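PDB 2PY5: DNA polymerase from Bacillus phage phi29, which replicates the viral genome by protein-primed, strand-displacing synthesis with high processivity and fidelity, and proofreads with a 3'-5' exonuclease. Local coordinates for a contact of chain A with DNA. Numbering follows the deposited sequence.

A contact of chain A with DNA. Residues 64, 94, 98, 100, 414, 560. With nucleotides of chain B.
Phe414 lays its ring on one face of the unpaired thymine DT5 while Trp100 meets the base at its Watson-Crick edge, in a single-strand pocket of this family B polymerase. The exonuclease region supplies Lys64, Ile94, Gly98 and Trp100; the polymerisation region supplies Gln560 and, from its TPR2 segment, Phe414. The rings of Phe414 and DT5 stack with planes 23° apart, and Phe414 CE1 lies 3.3 Å from DT5 C2. A flat, apolar ring can lie against any base, leaving recognition of the edge to other residues.

Trp100 comes edge-on: its indole NE1-H points almost straight at the carbonyl O4 of DT5 (Trp100 NE1 to DT5 O4 3.0 Å, 164° at hydrogen), with O4 near the indole plane. The indole is itself clamped, Ile94 CD1 over the centre of one face and Lys64 CA toward the rim of the other, which should fix the direction of its N-H. The Lys64 chain runs extended until a bend at its last torsion (chi4 60°) brings the terminal amine NZ over the base face opposite Phe414, 3.2 Å from DT5 O4, a bent and probably weaker second hydrogen bond. Lys64 NZ is steadied by a 2.8 Å bond to Gly98 O. Lacking a side chain, Gly98 can bring its CA against the thymine methyl C7, and its positive phi is easy for glycine. A water bound to Lys64 NZ is 2.8 Å from DT5 N3.

Gln560 bends at its second torsion to bring its amide beside O2. Gln560 OE1, as modelled, sits 3.1 Å from DT5 O2, an unfavourable acceptor-acceptor pair, which suggests that the amide may be turned over, its NH2 facing O2. A second water bridges Phe414 O to OP2 and O5' of DT5, a sequence-independent hold.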
ATOM      1  N   LYS A  64      12.144  -5.492  -6.808  1.00 32.04           N
ATOM      2  CA  LYS A  64      12.311  -6.720  -6.014  1.00 31.98           C
ATOM      3  C   LYS A  64      12.462  -7.945  -6.919  1.00 34.26           C
ATOM      4  O   LYS A  64      13.061  -8.946  -6.516  1.00 36.12           O
ATOM      5  CB  LYS A  64      11.088  -6.887  -5.121  1.00 34.74           C
ATOM      6  CG  LYS A  64      11.157  -7.976  -4.125  1.00 37.49           C
ATOM      7  CD  LYS A  64      10.044  -7.805  -3.124  1.00 36.60           C
ATOM      8  CE  LYS A  64      10.012  -8.914  -2.093  1.00 38.47           C
ATOM      9  NZ  LYS A  64      11.275  -9.012  -1.302  1.00 39.03           N
ATOM     10  N   ILE A  94      17.379  -1.968   0.817  1.00 29.81           N
ATOM     11  CA  ILE A  94      16.394  -3.048   0.956  1.00 30.99           C
ATOM     12  C   ILE A  94      16.000  -3.057   2.433  1.00 29.94           C
ATOM     13  O   ILE A  94      16.863  -3.197   3.322  1.00 30.07           O
ATOM     14  CB  ILE A  94      16.960  -4.441   0.564  1.00 30.74           C
ATOM     15  CG1 ILE A  94      17.366  -4.476  -0.905  1.00 31.39           C
ATOM     16  CG2 ILE A  94      15.901  -5.532   0.861  1.00 31.82           C
ATOM     17  CD1 ILE A  94      18.335  -5.627  -1.248  1.00 33.19           C
ATOM     18  N   GLY A  98      11.797  -6.334   3.439  1.00 30.72           N
ATOM     19  CA  GLY A  98      12.016  -6.838   2.099  1.00 30.42           C
ATOM     20  C   GLY A  98      11.511  -5.943   0.984  1.00 32.03           C
ATOM     21  O   GLY A  98      11.335  -6.420  -0.137  1.00 35.58           O
ATOM     22  N   TRP A 100      12.346  -3.206  -1.743  1.00 30.44           N
ATOM     23  CA  TRP A 100      13.517  -2.794  -2.522  1.00 29.72           C
ATOM     24  C   TRP A 100      13.323  -1.382  -3.036  1.00 31.23           C
ATOM     25  O   TRP A 100      12.282  -1.089  -3.672  1.00 31.51           O
ATOM     26  CB  TRP A 100      13.759  -3.735  -3.707  1.00 30.39           C
ATOM     27  CG  TRP A 100      14.228  -5.105  -3.288  1.00 29.28           C
ATOM     28  CD1 TRP A 100      13.697  -5.894  -2.298  1.00 32.27           C
ATOM     29  CD2 TRP A 100      15.304  -5.838  -3.855  1.00 31.37           C
ATOM     30  NE1 TRP A 100      14.404  -7.060  -2.200  1.00 32.60           N
ATOM     31  CE2 TRP A 100      15.386  -7.061  -3.155  1.00 31.13           C
ATOM     32  CE3 TRP A 100      16.215  -5.588  -4.888  1.00 33.48           C
ATOM     33  CZ2 TRP A 100      16.353  -8.011  -3.454  1.00 34.23           C
ATOM     34  CZ3 TRP A 100      17.186  -6.563  -5.190  1.00 33.08           C
ATOM     35  CH2 TRP A 100      17.232  -7.745  -4.478  1.00 33.94           C
ATOM     36  N   PHE A 414      19.793 -13.036   2.264  1.00 30.20           N
ATOM     37  CA  PHE A 414      19.754 -11.702   2.851  1.00 30.41           C
ATOM     38  C   PHE A 414      20.039 -11.776   4.335  1.00 33.77           C
ATOM     39  O   PHE A 414      19.517 -12.661   5.036  1.00 36.74           O
ATOM     40  CB  PHE A 414      18.396 -11.067   2.581  1.00 31.19           C
ATOM     41  CG  PHE A 414      18.075 -11.002   1.122  1.00 31.11           C
ATOM     42  CD1 PHE A 414      17.495 -12.080   0.474  1.00 30.20           C
ATOM     43  CD2 PHE A 414      18.410  -9.889   0.384  1.00 31.05           C
ATOM     44  CE1 PHE A 414      17.237 -12.045  -0.880  1.00 31.11           C
ATOM     45  CE2 PHE A 414      18.154  -9.845  -0.982  1.00 32.02           C
ATOM     46  CZ  PHE A 414      17.571 -10.916  -1.608  1.00 32.80           C
ATOM     47  N   GLN A 560      14.082 -17.513  -4.610  1.00 27.15           N
ATOM     48  CA  GLN A 560      15.448 -17.215  -5.036  1.00 26.11           C
ATOM     49  C   GLN A 560      16.143 -18.511  -5.442  1.00 26.16           C
ATOM     50  O   GLN A 560      16.217 -19.474  -4.661  1.00 25.90           O
ATOM     51  CB  GLN A 560      16.294 -16.554  -3.947  1.00 26.26           C
ATOM     52  CG  GLN A 560      15.737 -15.239  -3.379  1.00 26.06           C
ATOM     53  CD  GLN A 560      15.848 -14.017  -4.304  1.00 25.05           C
ATOM     54  OE1 GLN A 560      15.210 -12.983  -4.047  1.00 26.84           O
ATOM     55  NE2 GLN A 560      16.609 -14.120  -5.351  1.00 22.33           N
TER
ATOM     56  P    DT B   5      13.280 -12.470   5.905  1.00 35.29           P
ATOM     57  OP1  DT B   5      12.536 -13.024   7.067  1.00 35.67           O
ATOM     58  OP2  DT B   5      14.540 -11.720   6.112  1.00 35.38           O
ATOM     59  O5'  DT B   5      13.655 -13.673   4.916  1.00 33.84           O
ATOM     60  C5'  DT B   5      12.683 -14.641   4.557  1.00 34.47           C
ATOM     61  C4'  DT B   5      13.058 -15.301   3.244  1.00 34.28           C
ATOM     62  O4'  DT B   5      12.896 -14.370   2.146  1.00 32.92           O
ATOM     63  C3'  DT B   5      14.497 -15.785   3.136  1.00 37.41           C
ATOM     64  O3'  DT B   5      14.517 -16.984   2.377  1.00 42.93           O
ATOM     65  C2'  DT B   5      15.218 -14.648   2.414  1.00 33.31           C
ATOM     66  C1'  DT B   5      14.127 -14.204   1.456  1.00 30.62           C
ATOM     67  N1   DT B   5      14.147 -12.767   1.062  1.00 29.03           N
ATOM     68  C2   DT B   5      14.047 -12.427  -0.272  1.00 29.42           C
ATOM     69  O2   DT B   5      13.943 -13.221  -1.216  1.00 27.49           O
ATOM     70  N3   DT B   5      14.047 -11.065  -0.475  1.00 28.56           N
ATOM     71  C4   DT B   5      14.144 -10.061   0.472  1.00 29.70           C
ATOM     72  O4   DT B   5      14.115  -8.878   0.144  1.00 27.01           O
ATOM     73  C5   DT B   5      14.232 -10.490   1.839  1.00 28.51           C
ATOM     74  C7   DT B   5      14.339  -9.502   2.953  1.00 27.43           C
ATOM     75  C6   DT B   5      14.229 -11.814   2.072  1.00 29.84           C
TER
HETATM   76  O   HOH W   1      13.227 -10.316  -3.052  1.00 30.10           O
HETATM   77  O   HOH W   2      16.669 -13.273   5.202  1.00 44.94           O